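Local coordinates for flavodoxin (Streptococcus pneumoniae serotype 4, PDB 5LJL), which binds FMN and probably serves as a low-potential electron donor to a number of redox enzymes, at residues G87-G92 / E120-D125. Numbering follows the deposited sequence.
Sequences GVVGSG and ECVKVD
The axes of strands 87-92 and 122-125 run parallel, 4.7 Å apart at closest and 19° from each other. They belong to the last two strands, 85-92 and 116-125, of the parallel sheet of the flavodoxin fold, joined by a beta-alpha-beta crossover through helix 101-113, with 116-125 at one edge of the sheet. Four backbone hydrogen bonds bind them: Val-122 N gives to Val-88 O, Gly-90 N to Val-122 O, Val-124 N to Gly-90 O, and Gly-92 N to Val-124 O, the last at 2.9 Å. One face carries Val-89, Ser-91, Val-122 and Val-124; Val-89 and Val-124 touch both helices 15-29 and 130-146, Ser-91 the first and Val-122 the second. There Val-89 and Val-122 are flank to flank, both rising from that face; CG1 of Val-89, anti to its own carbonyl carbon, reaches CB of Val-122 at 3.9 Å. On the other face, Gly-90 and Gly-92 put no side chain beside Lys-123 and Asp-125, and the Lys-123 amine forms a salt bridge with Asp-104. Ser-91 lies near a phosphate ion, probably from the crystallisation liquor; its OG, anti to the backbone N (chi1 179°), is 3.5 Å from Val-124 O and hydrogen-bonds Leu-126 O.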
# COMPACT_ATOMS: atom_id res chain seq x y z
N GLY A 87 2.73 -0.32 5.46
CA GLY A 87 2.14 0.97 5.18
C GLY A 87 1.09 0.86 4.10
O GLY A 87 1.03 -0.15 3.34
N VAL A 88 0.26 1.88 4.03
CA VAL A 88 -0.87 1.90 3.08
C VAL A 88 -0.97 3.27 2.42
O VAL A 88 -0.86 4.32 3.08
CB VAL A 88 -2.24 1.54 3.71
CG1 VAL A 88 -3.31 1.27 2.66
CG2 VAL A 88 -2.10 0.31 4.57
N VAL A 89 -1.10 3.25 1.10
CA VAL A 89 -1.31 4.48 0.34
C VAL A 89 -2.47 4.34 -0.65
O VAL A 89 -2.87 3.21 -0.97
CB VAL A 89 0.00 4.87 -0.43
CG1 VAL A 89 1.16 5.05 0.52
CG2 VAL A 89 0.28 3.89 -1.61
N GLY A 90 -2.92 5.44 -1.30
CA GLY A 90 -3.91 5.26 -2.33
C GLY A 90 -4.33 6.55 -2.93
O GLY A 90 -4.02 7.58 -2.40
N SER A 91 -5.01 6.44 -4.06
CA SER A 91 -5.68 7.60 -4.65
C SER A 91 -7.16 7.51 -4.49
O SER A 91 -7.73 6.40 -4.47
CB SER A 91 -5.36 7.71 -6.15
OG SER A 91 -6.01 8.83 -6.80
N GLY A 92 -7.80 8.69 -4.40
CA GLY A 92 -9.24 8.71 -4.32
C GLY A 92 -9.81 10.06 -4.78
O GLY A 92 -9.13 10.90 -5.32
N GLU A 120 2.66 7.09 8.61
CA GLU A 120 1.28 7.56 8.42
C GLU A 120 0.80 7.22 6.97
O GLU A 120 1.56 7.38 6.00
CB GLU A 120 1.28 9.05 8.77
CG GLU A 120 0.01 9.81 8.74
CD GLU A 120 0.20 11.30 9.12
OE1 GLU A 120 -0.67 12.06 8.72
OE2 GLU A 120 1.20 11.73 9.79
N CYS A 121 -0.43 6.80 6.82
CA CYS A 121 -0.90 6.45 5.46
C CYS A 121 -0.92 7.73 4.60
O CYS A 121 -1.12 8.82 5.13
CB CYS A 121 -2.29 5.78 5.54
SG CYS A 121 -3.57 6.90 6.07
N VAL A 122 -0.74 7.57 3.30
CA VAL A 122 -0.71 8.70 2.35
C VAL A 122 -1.91 8.56 1.44
O VAL A 122 -1.95 7.61 0.65
CB VAL A 122 0.62 8.73 1.55
CG1 VAL A 122 0.64 9.98 0.64
CG2 VAL A 122 1.84 8.73 2.51
N LYS A 123 -2.77 9.57 1.43
CA LYS A 123 -3.99 9.62 0.59
C LYS A 123 -3.82 10.78 -0.41
O LYS A 123 -3.38 11.88 -0.01
CB LYS A 123 -5.22 9.86 1.44
CG LYS A 123 -5.51 8.72 2.40
CD LYS A 123 -6.52 9.21 3.41
CE LYS A 123 -7.03 8.02 4.23
NZ LYS A 123 -7.77 8.47 5.45
N VAL A 124 -3.99 10.47 -1.69
CA VAL A 124 -3.73 11.40 -2.81
C VAL A 124 -5.07 11.62 -3.53
O VAL A 124 -5.81 10.69 -3.83
CB VAL A 124 -2.73 10.80 -3.79
CG1 VAL A 124 -2.57 11.64 -5.06
CG2 VAL A 124 -1.38 10.50 -3.08
N ASP A 125 -5.38 12.88 -3.81
CA ASP A 125 -6.61 13.20 -4.58
C ASP A 125 -6.31 13.00 -6.06
O ASP A 125 -5.48 13.72 -6.62
CB ASP A 125 -7.00 14.66 -4.30
CG ASP A 125 -8.53 14.92 -4.55
OD1 ASP A 125 -9.02 15.93 -4.06
OD2 ASP A 125 -9.22 14.12 -5.16